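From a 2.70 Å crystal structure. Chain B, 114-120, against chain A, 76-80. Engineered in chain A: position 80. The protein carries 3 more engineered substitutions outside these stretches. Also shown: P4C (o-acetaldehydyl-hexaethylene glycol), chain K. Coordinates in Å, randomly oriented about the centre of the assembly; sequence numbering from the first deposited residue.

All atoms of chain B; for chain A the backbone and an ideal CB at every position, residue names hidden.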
# COMPACT_ATOMS: atom_id res chain seq x y z
N THR B 114 -1.39 0.25 18.88
CA THR B 114 -1.86 -0.54 20.01
C THR B 114 -2.16 -1.93 19.49
O THR B 114 -3.10 -2.12 18.70
CB THR B 114 -3.12 0.11 20.66
OG1 THR B 114 -2.76 1.38 21.24
CG2 THR B 114 -3.73 -0.79 21.73
N LYS B 115 -1.34 -2.91 19.88
CA LYS B 115 -1.56 -4.28 19.45
C LYS B 115 -2.22 -5.07 20.55
O LYS B 115 -1.81 -4.99 21.70
CB LYS B 115 -0.26 -4.97 19.05
CG LYS B 115 -0.48 -6.40 18.55
CD LYS B 115 0.77 -7.08 18.02
CE LYS B 115 0.50 -8.57 17.78
NZ LYS B 115 1.71 -9.39 17.46
N THR B 116 -3.22 -5.84 20.19
CA THR B 116 -3.87 -6.76 21.12
C THR B 116 -3.96 -8.16 20.53
O THR B 116 -4.41 -8.33 19.41
CB THR B 116 -5.29 -6.33 21.44
OG1 THR B 116 -5.31 -4.98 21.92
CG2 THR B 116 -5.86 -7.21 22.50
N THR B 117 -3.55 -9.15 21.32
CA THR B 117 -3.69 -10.55 20.95
C THR B 117 -4.72 -11.16 21.87
O THR B 117 -4.63 -11.00 23.07
CB THR B 117 -2.36 -11.30 21.11
OG1 THR B 117 -1.39 -10.77 20.19
CG2 THR B 117 -2.54 -12.77 20.82
N ALA B 118 -5.71 -11.82 21.28
CA ALA B 118 -6.78 -12.49 22.02
C ALA B 118 -6.65 -13.97 21.79
O ALA B 118 -6.43 -14.40 20.66
CB ALA B 118 -8.13 -12.01 21.54
N ILE B 119 -6.78 -14.76 22.86
CA ILE B 119 -6.71 -16.23 22.77
C ILE B 119 -7.99 -16.80 23.35
O ILE B 119 -8.30 -16.57 24.52
CB ILE B 119 -5.49 -16.79 23.53
CG1 ILE B 119 -4.19 -16.19 22.98
CG2 ILE B 119 -5.42 -18.30 23.43
CD1 ILE B 119 -2.94 -16.51 23.85
N PHE B 120 -8.74 -17.54 22.53
CA PHE B 120 -10.06 -18.04 22.89
C PHE B 120 -9.99 -19.48 23.39
O PHE B 120 -9.71 -20.38 22.61
CB PHE B 120 -11.01 -18.00 21.69
CG PHE B 120 -11.12 -16.65 21.05
CD1 PHE B 120 -10.35 -16.34 19.94
CD2 PHE B 120 -11.98 -15.69 21.55
CE1 PHE B 120 -10.43 -15.09 19.35
CE2 PHE B 120 -12.07 -14.43 20.96
CZ PHE B 120 -11.30 -14.13 19.86
N UNK A 76 5.95 -12.07 24.98
CA UNK A 76 5.87 -13.25 24.12
C UNK A 76 4.52 -13.40 23.43
O UNK A 76 4.44 -13.88 22.30
CB UNK A 76 6.16 -14.51 24.94
N UNK A 77 3.46 -12.97 24.11
CA UNK A 77 2.11 -13.11 23.61
C UNK A 77 1.80 -12.05 22.56
O UNK A 77 1.12 -12.32 21.57
CB UNK A 77 1.11 -13.03 24.76
N UNK A 78 2.30 -10.84 22.78
CA UNK A 78 2.06 -9.73 21.87
C UNK A 78 3.07 -9.63 20.74
O UNK A 78 2.87 -8.84 19.83
CB UNK A 78 2.06 -8.42 22.66
N UNK A 79 4.14 -10.43 20.80
CA UNK A 79 5.26 -10.37 19.87
C UNK A 79 5.89 -8.96 19.81
O UNK A 79 6.13 -8.42 18.73
CB UNK A 79 4.79 -10.80 18.48
N UNK A 80 6.16 -8.37 20.97
CA UNK A 80 6.88 -7.12 21.03
C UNK A 80 8.16 -7.26 21.85
O UNK A 80 8.27 -8.13 22.72
CB UNK A 80 5.99 -6.03 21.62
O1 P4C K . -9.08 -1.24 30.32
C2 P4C K . -9.29 -2.09 29.46
C3 P4C K . -8.38 -2.27 28.25
O4 P4C K . -8.86 -3.38 27.49
C5 P4C K . -7.95 -4.07 26.62
C6 P4C K . -8.47 -5.50 26.36
O7 P4C K . -9.28 -5.56 25.17
C8 P4C K . -8.53 -5.46 23.93
C9 P4C K . -9.10 -4.42 22.93
O10 P4C K . -8.18 -3.32 22.72
C11 P4C K . -8.79 -2.10 22.27
C12 P4C K . -8.83 -1.03 23.36
O13 P4C K . -10.19 -0.67 23.65
C14 P4C K . -10.38 0.37 24.61
C15 P4C K . -10.36 -0.18 26.03
O16 P4C K . -11.69 -0.30 26.55
C17 P4C K . -11.84 -1.31 27.59
C18 P4C K . -13.25 -1.95 27.55
O19 P4C K . -13.31 -3.31 28.06
C20 P4C K . -13.41 -4.35 27.06
C21 P4C K . -12.72 -5.64 27.55
O22 P4C K . -11.73 -6.19 26.64

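Chain B presents one face of a strand to chain A: Lys115(B), Thr117(B) and Ile119(B) point toward it, while the residues between them make no contact. The facing row thus offers an ammonium group, a hydroxyl and an aliphatic tip, and chain A meets it with a short run of helical backbone angles that turns sharply at its end.

Position 76 has nothing of the strand within 5.5 Å of its ideal CB. Chain B therefore sets almost no condition here, and polar, charged or small side chains would all do. The residue is Lys76(A); the closest approach of its side chain is 9.4 Å, from Lys76(A) CB to Ile119(B) CD1.

At position 77 CA-to-CB runs sideways, and the ideal CB lies 5.3 Å from Thr117(B) CB and 5.4 Å from Ile119(B) CD1. That leaves room for a side chain of moderate length to fold back over the strand. Ile119(B) offers only carbon, which would favour leucine or methionine, but glutamine or glutamate could also lie there. One contact is independent of the choice: the backbone O accepts a weak hydrogen bond from Thr117(B) OG1, at 3.3 Å. The residue is Glu77(A). With chi1 and chi2 both m, its end comes nearer the strand than its CB direction suggests, and OE1 reaches 3.4 Å from Ile119(B) CD1, a van der Waals contact that leaves the carboxylate without a polar partner on this strand.

At position 78 the CB points sideways, 4.8 Å from Thr117(B) OG1 and 5.0 Å from Lys115(B) CD, so alanine or serine fits easily, though the strand alone would not exclude a larger residue directed past it. Ala78(A) is found, with Ala78(A) CA 5.9 Å from Thr117(B) CA. The backbone does the work: Lys115(B), all trans, extends NZ to Ala78(A) O, forming a 2.7 Å hydrogen bond.

Position 79 has phi/psi of 56/47, the left-handed region, where glycine is most at ease and asparagine is often found. Its ideal CB lies 3.5 Å from Lys115(B) NZ. Asparagine or aspartate could offer the ammonium an acceptor, and an aliphatic chain could pack beside the lysine end. The residue is Leu79(A), a less common but allowed occupant of this region. Leu79(A) CB and CG both lie 3.6 Å from Lys115(B) NZ, and CD1 3.7 Å, so the chain packs against the lysine end.

Position 80 points toward chain B but is too distant to touch it, so many residues would be compatible. In the engineered Ser80(A), chi1 p, the nearest side-chain atom, Ser80(A) CB, is 6.5 Å from Lys115(B) CD.

Chain A 76-80: KEALS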
# COMPACT_ATOMS: atom_id res chain seq x y z
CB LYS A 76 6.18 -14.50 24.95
CG LYS A 76 7.62 -14.54 25.45
CD LYS A 76 7.87 -15.59 26.57
CE LYS A 76 9.28 -15.40 27.20
NZ LYS A 76 9.64 -16.51 28.14
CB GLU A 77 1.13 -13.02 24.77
CG GLU A 77 1.30 -14.15 25.80
CD GLU A 77 0.92 -15.54 25.24
OE1 GLU A 77 0.27 -15.60 24.16
OE2 GLU A 77 1.27 -16.56 25.88
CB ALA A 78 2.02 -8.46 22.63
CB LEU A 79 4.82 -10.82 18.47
CG LEU A 79 3.95 -12.08 18.38
CD1 LEU A 79 3.67 -12.44 16.94
CD2 LEU A 79 4.57 -13.25 19.14
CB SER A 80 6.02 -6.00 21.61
OG SER A 80 5.84 -6.10 23.00
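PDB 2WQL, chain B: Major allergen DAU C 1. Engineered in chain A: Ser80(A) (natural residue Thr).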